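Local coordinates for sulfur carrier protein ThiS adenylyltransferase (Escherichia coli, PDB 1ZFN), which catalyses the ATP-dependent adenylation of the C-terminal glycine carboxylate of the sulfur carrier protein ThiS in thiamine diphosphate biosynthesis, at residues S31-I36 with G55-A60; D122-C127 with T146-A151; P84-S89 with A104-L109. All blocks are in the same frame, centred on the assembly; numbering follows the deposited sequence.

Interaction 1. Residues S31-I36 with G55-A60; sequences SQVLII and GTLVLA. With ATP (adenosine-5'-triphosphate), chain F.
Val58 O takes the amide of Ile35 at 2.8 Å (Ile35 N to Val58 O), the shortest of five backbone bonds that zip strand 32-36 to strand 56-60. The two strands run parallel, 14° apart, and open the Rossmann-type fold as the outer limbs of a beta-alpha-beta unit whose helix, 42-51, packs over one face. Each bonded residue of strand 32-36 serves two partners: Val33 gives its N-H to Thr56 O and offers its own carbonyl to Val58 N (Val33 O to Val58 N, 2.9 Å), and Ile35 bridges Val58 and Ala60 likewise.

On the face covered by helix 42-51, Leu57 and Val33 lie side by side, with Leu57 CD2 3.5 Å from Val33 CB. Ile35 reaches the same layer with CD1, which meets Leu59 CD2 at 3.7 Å. CG1 of Ile35 stands anti to its carbonyl carbon (chi1 -54°), an orientation that carries the end of the chain back toward Leu57 and Leu59. Ala46 of the helix touches both Ile35 and Leu59.

The opposite face is built from Gln32, Leu34 and Ile36 against Thr56, Val58 and Ala60. There CD1 of Leu34 slants across to Val58 CB at 3.8 Å, while CG of Gln32 rests on Thr56 CB. At the C-terminal end of the pair Ile36 CG2 touches the adenine, 3.6 Å from ATP N1.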
loop_
_atom_site.group_PDB
_atom_site.type_symbol
_atom_site.label_atom_id
_atom_site.label_comp_id
_atom_site.label_asym_id
_atom_site.label_seq_id
_atom_site.Cartn_x
_atom_site.Cartn_y
_atom_site.Cartn_z
ATOM N N SER A 31 12.427 -6.346 -17.710
ATOM C CA SER A 31 10.993 -6.492 -17.900
ATOM C C SER A 31 10.276 -5.183 -18.216
ATOM O O SER A 31 10.807 -4.086 -18.008
ATOM C CB SER A 31 10.365 -7.115 -16.648
ATOM O OG SER A 31 10.829 -8.434 -16.413
ATOM N N GLN A 32 9.067 -5.322 -18.749
ATOM C CA GLN A 32 8.222 -4.185 -19.057
ATOM C C GLN A 32 6.859 -4.479 -18.443
ATOM O O GLN A 32 6.303 -5.570 -18.615
ATOM C CB GLN A 32 8.055 -3.970 -20.560
ATOM C CG GLN A 32 7.347 -2.651 -20.847
ATOM C CD GLN A 32 7.026 -2.419 -22.312
ATOM O OE1 GLN A 32 6.226 -3.136 -22.909
ATOM N NE2 GLN A 32 7.644 -1.400 -22.898
ATOM N N VAL A 33 6.331 -3.500 -17.719
ATOM C CA VAL A 33 5.034 -3.630 -17.072
ATOM C C VAL A 33 4.069 -2.534 -17.516
ATOM O O VAL A 33 4.394 -1.340 -17.470
ATOM C CB VAL A 33 5.178 -3.572 -15.541
ATOM C CG1 VAL A 33 3.811 -3.577 -14.896
ATOM C CG2 VAL A 33 6.011 -4.758 -15.053
ATOM N N LEU A 34 2.888 -2.956 -17.966
ATOM C CA LEU A 34 1.842 -2.032 -18.392
ATOM C C LEU A 34 0.860 -1.856 -17.236
ATOM O O LEU A 34 0.314 -2.824 -16.718
ATOM C CB LEU A 34 1.098 -2.578 -19.611
ATOM C CG LEU A 34 -0.185 -1.828 -19.980
ATOM C CD1 LEU A 34 0.123 -0.369 -20.214
ATOM C CD2 LEU A 34 -0.809 -2.445 -21.213
ATOM N N ILE A 35 0.653 -0.614 -16.824
ATOM C CA ILE A 35 -0.264 -0.319 -15.730
ATOM C C ILE A 35 -1.404 0.540 -16.281
ATOM O O ILE A 35 -1.231 1.744 -16.475
ATOM C CB ILE A 35 0.453 0.461 -14.588
ATOM C CG1 ILE A 35 1.707 -0.292 -14.126
ATOM C CG2 ILE A 35 -0.494 0.653 -13.421
ATOM C CD1 ILE A 35 2.520 0.448 -13.083
ATOM N N ILE A 36 -2.554 -0.077 -16.558
ATOM C CA ILE A 36 -3.699 0.673 -17.075
ATOM C C ILE A 36 -4.473 1.259 -15.884
ATOM O O ILE A 36 -5.086 0.524 -15.113
ATOM C CB ILE A 36 -4.703 -0.212 -17.900
ATOM C CG1 ILE A 36 -3.986 -1.232 -18.787
ATOM C CG2 ILE A 36 -5.511 0.667 -18.820
ATOM C CD1 ILE A 36 -3.481 -2.425 -18.042
ATOM N N GLY A 55 12.559 -2.462 -15.338
ATOM C CA GLY A 55 13.168 -1.804 -16.475
ATOM C C GLY A 55 12.302 -0.777 -17.160
ATOM O O GLY A 55 12.667 0.395 -17.229
ATOM N N THR A 56 11.154 -1.216 -17.665
ATOM C CA THR A 56 10.229 -0.328 -18.361
ATOM C C THR A 56 8.830 -0.373 -17.745
ATOM O O THR A 56 8.315 -1.444 -17.424
ATOM C CB THR A 56 10.087 -0.726 -19.837
ATOM O OG1 THR A 56 11.270 -1.409 -20.264
ATOM C CG2 THR A 56 9.869 0.504 -20.701
ATOM N N LEU A 57 8.223 0.801 -17.595
ATOM C CA LEU A 57 6.874 0.944 -17.049
ATOM C C LEU A 57 6.032 1.844 -17.940
ATOM O O LEU A 57 6.365 3.014 -18.159
ATOM C CB LEU A 57 6.908 1.556 -15.650
ATOM C CG LEU A 57 7.307 0.602 -14.538
ATOM C CD1 LEU A 57 7.479 1.367 -13.222
ATOM C CD2 LEU A 57 6.252 -0.483 -14.430
ATOM N N VAL A 58 4.940 1.292 -18.455
ATOM C CA VAL A 58 4.037 2.061 -19.294
ATOM C C VAL A 58 2.843 2.427 -18.416
ATOM O O VAL A 58 2.119 1.551 -17.941
ATOM C CB VAL A 58 3.542 1.241 -20.502
ATOM C CG1 VAL A 58 2.962 2.168 -21.557
ATOM C CG2 VAL A 58 4.673 0.413 -21.065
ATOM N N LEU A 59 2.653 3.719 -18.185
ATOM C CA LEU A 59 1.546 4.188 -17.359
ATOM C C LEU A 59 0.455 4.826 -18.232
ATOM O O LEU A 59 0.681 5.860 -18.872
ATOM C CB LEU A 59 2.066 5.202 -16.341
ATOM C CG LEU A 59 3.392 4.859 -15.648
ATOM C CD1 LEU A 59 3.793 6.030 -14.759
ATOM C CD2 LEU A 59 3.273 3.568 -14.834
ATOM N N ALA A 60 -0.722 4.202 -18.252
ATOM C CA ALA A 60 -1.846 4.686 -19.055
ATOM C C ALA A 60 -3.007 5.227 -18.232
ATOM O O ALA A 60 -3.535 4.547 -17.352
ATOM C CB ALA A 60 -2.349 3.569 -19.970
HETATM P PG ATP F . -13.097 8.313 -8.151
HETATM O O1G ATP F . -13.922 8.540 -9.287
HETATM O O2G ATP F . -12.766 9.466 -7.141
HETATM O O3G ATP F . -13.761 7.080 -7.619
HETATM P PB ATP F . -10.994 7.543 -9.973
HETATM O O1B ATP F . -11.669 6.678 -10.976
HETATM O O2B ATP F . -9.797 8.296 -10.445
HETATM O O3B ATP F . -11.630 7.871 -8.570
HETATM P PA ATP F . -9.936 4.940 -9.226
HETATM O O1A ATP F . -8.828 4.592 -8.453
HETATM O O2A ATP F . -11.178 4.031 -9.221
HETATM O O3A ATP F . -10.082 6.538 -9.048
HETATM O "O5'" ATP F . -9.486 5.087 -10.717
HETATM C "C5'" ATP F . -8.653 4.275 -11.403
HETATM C "C4'" ATP F . -8.070 4.948 -12.662
HETATM O "O4'" ATP F . -8.102 4.328 -13.906
HETATM C "C3'" ATP F . -8.527 6.466 -12.912
HETATM O "O3'" ATP F . -7.531 7.438 -12.697
HETATM C "C2'" ATP F . -9.228 6.242 -14.220
HETATM O "O2'" ATP F . -9.185 7.468 -14.888
HETATM C "C1'" ATP F . -8.443 5.219 -14.913
HETATM N N9 ATP F . -9.100 4.444 -15.976
HETATM C C8 ATP F . -10.342 3.864 -15.996
HETATM N N7 ATP F . -10.541 3.227 -17.167
HETATM C C5 ATP F . -9.419 3.393 -17.913
HETATM C C6 ATP F . -9.045 2.957 -19.219
HETATM N N6 ATP F . -9.784 2.197 -20.018
HETATM N N1 ATP F . -7.791 3.316 -19.692
HETATM C C2 ATP F . -6.900 4.078 -18.932
HETATM N N3 ATP F . -7.277 4.493 -17.662
HETATM C C4 ATP F . -8.514 4.166 -17.164
#

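Interaction 2. Residues D122-C127 with T146-A151; sequences DVVLDC and TPLITA. With ATP (adenosine-5'-triphosphate), chain F.
The carboxylate of Asp126 is met by Thr150 at its OD2 end rather than over a face: the hydroxyl OG1 of Thr150 gives its proton to Asp126 OD2. The modelled length of this bond, 2.5 Å, is too short to be relied on. Arg134 adds a salt bridge to OD2 through its NE, and OD1 is taken by the hydroxyl of Thr128; these two partners, one at each oxygen, would hold the group against rotation. The Asp126-Thr150 pair sits at the C-terminal end of a parallel strand pair, 123-126 with 148-154, joined through helix 131-143 as a beta-alpha-beta unit of the Rossmann-type sheet. Paired in register, the two side chains lie side by side on one face, and with CG of Asp126 (chi1 159°) and OG1 of Thr150 (chi1 -180°) both anti to the backbone N their polar ends meet.

At the other end the puckered ring of Pro147 brings its CD to 3.2 Å from Asp122 O. Pro165 packs against the same proline.

Between these ends the backbones are tied by Val124 N to Pro147 O (3.0 Å), Ile149 N to Val124 O (2.9 Å) and Asp126 N to Ile149 O (3.2 Å). In the last of these the donor stands above the carbonyl plane.

Val124, Asp126, Leu148 and Thr150 face helix 131-143; Leu148 CD1 lies 3.9 Å from Asp126 CB. Leu125 and Ile149 occupy the other face, lying side by side with Leu125 CD2 3.5 Å from Ile149 CB. Just past the strand, Cys127 O approaches ATP C5' at 3.5 Å.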
loop_
_atom_site.group_PDB
_atom_site.type_symbol
_atom_site.label_atom_id
_atom_site.label_comp_id
_atom_site.label_asym_id
_atom_site.label_seq_id
_atom_site.Cartn_x
_atom_site.Cartn_y
_atom_site.Cartn_z
ATOM N N ASP A 122 5.179 -7.512 -20.488
ATOM C CA ASP A 122 5.547 -8.806 -19.908
ATOM C C ASP A 122 4.450 -9.243 -18.956
ATOM O O ASP A 122 4.163 -10.432 -18.803
ATOM C CB ASP A 122 6.866 -8.701 -19.133
ATOM C CG ASP A 122 8.064 -8.525 -20.041
ATOM O OD1 ASP A 122 8.268 -9.386 -20.926
ATOM O OD2 ASP A 122 8.801 -7.531 -19.870
ATOM N N VAL A 123 3.856 -8.252 -18.305
ATOM C CA VAL A 123 2.774 -8.464 -17.368
ATOM C C VAL A 123 1.909 -7.231 -17.458
ATOM O O VAL A 123 2.403 -6.130 -17.714
ATOM C CB VAL A 123 3.283 -8.596 -15.925
ATOM C CG1 VAL A 123 2.103 -8.772 -14.979
ATOM C CG2 VAL A 123 4.218 -9.778 -15.812
ATOM N N VAL A 124 0.610 -7.407 -17.268
ATOM C CA VAL A 124 -0.282 -6.268 -17.319
ATOM C C VAL A 124 -1.041 -6.128 -16.011
ATOM O O VAL A 124 -1.510 -7.111 -15.443
ATOM C CB VAL A 124 -1.283 -6.395 -18.463
ATOM C CG1 VAL A 124 -2.094 -5.126 -18.566
ATOM C CG2 VAL A 124 -0.550 -6.656 -19.766
ATOM N N LEU A 125 -1.136 -4.901 -15.524
ATOM C CA LEU A 125 -1.856 -4.644 -14.293
ATOM C C LEU A 125 -3.128 -3.873 -14.586
ATOM O O LEU A 125 -3.073 -2.695 -14.979
ATOM C CB LEU A 125 -1.021 -3.815 -13.308
ATOM C CG LEU A 125 0.234 -4.365 -12.634
ATOM C CD1 LEU A 125 0.379 -3.654 -11.290
ATOM C CD2 LEU A 125 0.144 -5.869 -12.431
ATOM N N ASP A 126 -4.275 -4.526 -14.415
ATOM C CA ASP A 126 -5.544 -3.832 -14.602
ATOM C C ASP A 126 -5.751 -3.036 -13.315
ATOM O O ASP A 126 -5.931 -3.609 -12.239
ATOM C CB ASP A 126 -6.694 -4.816 -14.796
ATOM C CG ASP A 126 -8.040 -4.195 -14.486
ATOM O OD1 ASP A 126 -8.348 -3.129 -15.053
ATOM O OD2 ASP A 126 -8.788 -4.767 -13.668
ATOM N N CYS A 127 -5.680 -1.715 -13.427
ATOM C CA CYS A 127 -5.847 -0.839 -12.274
ATOM C C CYS A 127 -6.992 0.109 -12.528
ATOM O O CYS A 127 -7.073 1.193 -11.950
ATOM C CB CYS A 127 -4.561 -0.069 -12.006
ATOM S SG CYS A 127 -3.318 -1.115 -11.258
ATOM N N THR A 146 -0.525 -12.755 -22.412
ATOM C CA THR A 146 0.214 -11.922 -21.472
ATOM C C THR A 146 -0.468 -12.039 -20.113
ATOM O O THR A 146 -1.684 -11.878 -20.010
ATOM C CB THR A 146 0.190 -10.444 -21.887
ATOM O OG1 THR A 146 0.762 -10.288 -23.195
ATOM C CG2 THR A 146 0.976 -9.616 -20.888
ATOM N N PRO A 147 0.302 -12.325 -19.050
ATOM C CA PRO A 147 -0.290 -12.451 -17.715
ATOM C C PRO A 147 -1.036 -11.181 -17.319
ATOM O O PRO A 147 -0.676 -10.071 -17.739
ATOM C CB PRO A 147 0.920 -12.705 -16.817
ATOM C CG PRO A 147 1.872 -13.389 -17.721
ATOM C CD PRO A 147 1.748 -12.585 -18.998
ATOM N N LEU A 148 -2.072 -11.358 -16.505
ATOM C CA LEU A 148 -2.889 -10.246 -16.047
ATOM C C LEU A 148 -3.134 -10.297 -14.550
ATOM O O LEU A 148 -3.586 -11.310 -14.020
ATOM C CB LEU A 148 -4.229 -10.260 -16.775
ATOM C CG LEU A 148 -5.289 -9.280 -16.285
ATOM C CD1 LEU A 148 -4.812 -7.853 -16.473
ATOM C CD2 LEU A 148 -6.562 -9.521 -17.067
ATOM N N ILE A 149 -2.817 -9.198 -13.874
ATOM C CA ILE A 149 -3.041 -9.075 -12.436
ATOM C C ILE A 149 -4.096 -7.993 -12.223
ATOM O O ILE A 149 -3.799 -6.801 -12.282
ATOM C CB ILE A 149 -1.782 -8.643 -11.686
ATOM C CG1 ILE A 149 -0.677 -9.673 -11.875
ATOM C CG2 ILE A 149 -2.111 -8.481 -10.215
ATOM C CD1 ILE A 149 0.663 -9.234 -11.333
ATOM N N THR A 150 -5.331 -8.412 -11.976
ATOM C CA THR A 150 -6.422 -7.467 -11.771
ATOM C C THR A 150 -6.887 -7.388 -10.323
ATOM O O THR A 150 -6.873 -8.392 -9.594
ATOM C CB THR A 150 -7.640 -7.824 -12.648
ATOM O OG1 THR A 150 -8.683 -6.871 -12.415
ATOM C CG2 THR A 150 -8.141 -9.231 -12.322
ATOM N N ALA A 151 -7.299 -6.185 -9.919
ATOM C CA ALA A 151 -7.797 -5.946 -8.565
ATOM C C ALA A 151 -8.869 -4.853 -8.550
ATOM O O ALA A 151 -9.008 -4.086 -9.511
ATOM C CB ALA A 151 -6.645 -5.556 -7.644
HETATM P PG ATP F . -13.097 8.313 -8.151
HETATM O O1G ATP F . -13.922 8.540 -9.287
HETATM O O2G ATP F . -12.766 9.466 -7.141
HETATM O O3G ATP F . -13.761 7.080 -7.619
HETATM P PB ATP F . -10.994 7.543 -9.973
HETATM O O1B ATP F . -11.669 6.678 -10.976
HETATM O O2B ATP F . -9.797 8.296 -10.445
HETATM O O3B ATP F . -11.630 7.871 -8.570
HETATM P PA ATP F . -9.936 4.940 -9.226
HETATM O O1A ATP F . -8.828 4.592 -8.453
HETATM O O2A ATP F . -11.178 4.031 -9.221
HETATM O O3A ATP F . -10.082 6.538 -9.048
HETATM O "O5'" ATP F . -9.486 5.087 -10.717
HETATM C "C5'" ATP F . -8.653 4.275 -11.403
HETATM C "C4'" ATP F . -8.070 4.948 -12.662
HETATM O "O4'" ATP F . -8.102 4.328 -13.906
HETATM C "C3'" ATP F . -8.527 6.466 -12.912
HETATM O "O3'" ATP F . -7.531 7.438 -12.697
HETATM C "C2'" ATP F . -9.228 6.242 -14.220
HETATM O "O2'" ATP F . -9.185 7.468 -14.888
HETATM C "C1'" ATP F . -8.443 5.219 -14.913
HETATM N N9 ATP F . -9.100 4.444 -15.976
HETATM C C8 ATP F . -10.342 3.864 -15.996
HETATM N N7 ATP F . -10.541 3.227 -17.167
HETATM C C5 ATP F . -9.419 3.393 -17.913
HETATM C C6 ATP F . -9.045 2.957 -19.219
HETATM N N6 ATP F . -9.784 2.197 -20.018
HETATM N N1 ATP F . -7.791 3.316 -19.692
HETATM C C2 ATP F . -6.900 4.078 -18.932
HETATM N N3 ATP F . -7.277 4.493 -17.662
HETATM C C4 ATP F . -8.514 4.166 -17.164
#

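Interaction 3. Residues P84-S89 with A104-L109; sequences PKSQVS and ALQQRL. With ATP (adenosine-5'-triphosphate), chain F.
Ser86 presses into the turn that follows strand 101-105, and this is the closely fitted, buried part of the contact. Its CB lies 3.7 Å from Leu105 O and its OG 3.6 Å from Gln106 CA. Ala104 CB completes the patch at 3.8 Å from Ser86 O. The chain bends here in an inverse gamma turn centred on Gln106.

The outer side is looser and more open to solvent. Gln106 extends along the first turn of helix 85-96, bringing NE2 to 3.7 Å from CB of Pro84, the N-cap residue. Its amide plane is turned 36° from that of Gln87, and the two NE2 groups, both donors as modelled, do not bond.

Away from this interface the two segments converge again on the nucleotide. Lys85, its chain extended beyond CG, points NZ at ATP O3' (2.8 Å) and more weakly at ATP O2B, and Gln73 OE1 also binds NZ. A leucine in its place would probably leave the ribose hydroxyl and the beta-phosphate oxygen without this donor and Gln73 OE1 without its mate. Leu109 N makes a weak bond to ATP N1 (3.4 Å).

Helix 85-96 comes between strands 56-60 and 101-105 in the chain, and strand 56-60 lies against both segments: Ser89 of the helix touches Leu59, while Leu105 of strand 101-105 packs on Val58 and Ala60.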
loop_
_atom_site.group_PDB
_atom_site.type_symbol
_atom_site.label_atom_id
_atom_site.label_comp_id
_atom_site.label_asym_id
_atom_site.label_seq_id
_atom_site.Cartn_x
_atom_site.Cartn_y
_atom_site.Cartn_z
ATOM N N PRO A 84 -2.663 16.377 -15.988
ATOM C CA PRO A 84 -2.991 14.981 -16.299
ATOM C C PRO A 84 -2.241 13.940 -15.461
ATOM O O PRO A 84 -1.044 14.063 -15.193
ATOM C CB PRO A 84 -2.708 14.880 -17.802
ATOM C CG PRO A 84 -1.703 15.928 -18.037
ATOM C CD PRO A 84 -2.123 17.069 -17.164
ATOM N N LYS A 85 -2.981 12.920 -15.046
ATOM C CA LYS A 85 -2.454 11.859 -14.210
ATOM C C LYS A 85 -1.214 11.158 -14.740
ATOM O O LYS A 85 -0.222 11.040 -14.024
ATOM C CB LYS A 85 -3.556 10.835 -13.936
ATOM C CG LYS A 85 -4.627 11.337 -12.986
ATOM C CD LYS A 85 -5.616 10.235 -12.609
ATOM C CE LYS A 85 -6.538 10.682 -11.469
ATOM N NZ LYS A 85 -7.330 9.567 -10.871
ATOM N N SER A 86 -1.270 10.683 -15.981
ATOM C CA SER A 86 -0.131 9.989 -16.583
ATOM C C SER A 86 1.116 10.869 -16.560
ATOM O O SER A 86 2.190 10.421 -16.168
ATOM C CB SER A 86 -0.449 9.597 -18.021
ATOM O OG SER A 86 -0.707 10.748 -18.798
ATOM N N GLN A 87 0.976 12.118 -16.986
ATOM C CA GLN A 87 2.104 13.032 -16.969
ATOM C C GLN A 87 2.659 13.156 -15.555
ATOM O O GLN A 87 3.811 12.796 -15.306
ATOM C CB GLN A 87 1.698 14.410 -17.498
ATOM C CG GLN A 87 1.474 14.420 -19.005
ATOM C CD GLN A 87 1.094 15.787 -19.555
ATOM O OE1 GLN A 87 1.408 16.835 -18.958
ATOM N NE2 GLN A 87 0.426 15.787 -20.713
ATOM N N VAL A 88 1.841 13.644 -14.628
ATOM C CA VAL A 88 2.277 13.807 -13.248
ATOM C C VAL A 88 2.902 12.530 -12.698
ATOM O O VAL A 88 3.938 12.578 -12.035
ATOM C CB VAL A 88 1.101 14.216 -12.324
ATOM C CG1 VAL A 88 1.610 14.436 -10.886
ATOM C CG2 VAL A 88 0.431 15.487 -12.857
ATOM N N SER A 89 2.269 11.391 -12.965
ATOM C CA SER A 89 2.780 10.112 -12.481
ATOM C C SER A 89 4.190 9.850 -13.000
ATOM O O SER A 89 5.121 9.628 -12.220
ATOM C CB SER A 89 1.856 8.970 -12.907
ATOM O OG SER A 89 0.673 8.953 -12.137
ATOM N N ALA A 104 4.570 7.669 -20.519
ATOM C CA ALA A 104 3.264 8.209 -20.151
ATOM C C ALA A 104 2.202 8.172 -21.249
ATOM O O ALA A 104 2.293 8.903 -22.237
ATOM C CB ALA A 104 3.431 9.642 -19.651
ATOM N N LEU A 105 1.191 7.327 -21.061
ATOM C CA LEU A 105 0.086 7.211 -22.015
ATOM C C LEU A 105 -1.149 7.971 -21.546
ATOM O O LEU A 105 -1.899 7.499 -20.691
ATOM C CB LEU A 105 -0.294 5.751 -22.235
ATOM C CG LEU A 105 0.596 4.986 -23.203
ATOM C CD1 LEU A 105 0.032 3.594 -23.396
ATOM C CD2 LEU A 105 0.656 5.729 -24.533
ATOM N N GLN A 106 -1.353 9.148 -22.121
ATOM C CA GLN A 106 -2.485 9.998 -21.788
ATOM C C GLN A 106 -3.704 9.637 -22.645
ATOM O O GLN A 106 -4.073 10.385 -23.550
ATOM C CB GLN A 106 -2.095 11.454 -22.018
ATOM C CG GLN A 106 -3.186 12.451 -21.747
ATOM C CD GLN A 106 -2.876 13.782 -22.373
ATOM O OE1 GLN A 106 -2.772 13.895 -23.597
ATOM N NE2 GLN A 106 -2.711 14.805 -21.542
ATOM N N GLN A 107 -4.333 8.500 -22.349
ATOM C CA GLN A 107 -5.499 8.041 -23.102
ATOM C C GLN A 107 -6.238 6.885 -22.427
ATOM O O GLN A 107 -5.844 6.422 -21.363
ATOM C CB GLN A 107 -5.060 7.595 -24.499
ATOM C CG GLN A 107 -3.725 6.856 -24.517
ATOM C CD GLN A 107 -3.469 6.113 -25.817
ATOM O OE1 GLN A 107 -3.858 6.562 -26.896
ATOM N NE2 GLN A 107 -2.796 4.974 -25.720
ATOM N N ARG A 108 -7.323 6.434 -23.045
ATOM C CA ARG A 108 -8.071 5.301 -22.518
ATOM C C ARG A 108 -7.797 4.120 -23.435
ATOM O O ARG A 108 -8.314 4.056 -24.555
ATOM C CB ARG A 108 -9.568 5.583 -22.494
ATOM C CG ARG A 108 -10.034 6.405 -21.319
ATOM C CD ARG A 108 -11.541 6.479 -21.331
ATOM N NE ARG A 108 -12.068 7.326 -20.270
ATOM C CZ ARG A 108 -13.348 7.666 -20.160
ATOM N NH1 ARG A 108 -14.232 7.228 -21.049
ATOM N NH2 ARG A 108 -13.746 8.447 -19.165
ATOM N N LEU A 109 -6.980 3.186 -22.966
ATOM C CA LEU A 109 -6.635 2.032 -23.782
ATOM C C LEU A 109 -7.833 1.192 -24.204
ATOM O O LEU A 109 -8.587 0.696 -23.368
ATOM C CB LEU A 109 -5.607 1.160 -23.055
ATOM C CG LEU A 109 -4.237 1.814 -22.879
ATOM C CD1 LEU A 109 -3.221 0.784 -22.419
ATOM C CD2 LEU A 109 -3.811 2.418 -24.198
HETATM P PG ATP F . -13.097 8.313 -8.151
HETATM O O1G ATP F . -13.922 8.540 -9.287
HETATM O O2G ATP F . -12.766 9.466 -7.141
HETATM O O3G ATP F . -13.761 7.080 -7.619
HETATM P PB ATP F . -10.994 7.543 -9.973
HETATM O O1B ATP F . -11.669 6.678 -10.976
HETATM O O2B ATP F . -9.797 8.296 -10.445
HETATM O O3B ATP F . -11.630 7.871 -8.570
HETATM P PA ATP F . -9.936 4.940 -9.226
HETATM O O1A ATP F . -8.828 4.592 -8.453
HETATM O O2A ATP F . -11.178 4.031 -9.221
HETATM O O3A ATP F . -10.082 6.538 -9.048
HETATM O "O5'" ATP F . -9.486 5.087 -10.717
HETATM C "C5'" ATP F . -8.653 4.275 -11.403
HETATM C "C4'" ATP F . -8.070 4.948 -12.662
HETATM O "O4'" ATP F . -8.102 4.328 -13.906
HETATM C "C3'" ATP F . -8.527 6.466 -12.912
HETATM O "O3'" ATP F . -7.531 7.438 -12.697
HETATM C "C2'" ATP F . -9.228 6.242 -14.220
HETATM O "O2'" ATP F . -9.185 7.468 -14.888
HETATM C "C1'" ATP F . -8.443 5.219 -14.913
HETATM N N9 ATP F . -9.100 4.444 -15.976
HETATM C C8 ATP F . -10.342 3.864 -15.996
HETATM N N7 ATP F . -10.541 3.227 -17.167
HETATM C C5 ATP F . -9.419 3.393 -17.913
HETATM C C6 ATP F . -9.045 2.957 -19.219
HETATM N N6 ATP F . -9.784 2.197 -20.018
HETATM N N1 ATP F . -7.791 3.316 -19.692
HETATM C C2 ATP F . -6.900 4.078 -18.932
HETATM N N3 ATP F . -7.277 4.493 -17.662
HETATM C C4 ATP F . -8.514 4.166 -17.164
#

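In the fold
All three contacts reach one mixed sheet and the same bound ATP. Along the chain interaction 1 comes first, then interaction 3, then interaction 2. Interactions 1 and 2 have centres about 10 Å apart and meet where strands 32-36 and 123-126 run side by side, joined by the Leu34 O to Leu125 N bond. Interaction 3 lies about 12 Å from interaction 1, centre to centre, at the outer strand 101-105, which bonds to strand 56-60. Interactions 2 and 3 do not touch; their centres are about 17 Å apart. The parallel strands thus bring residues distant in sequence together at their C-terminal ends, where ATP binds, as in other Rossmann-type folds.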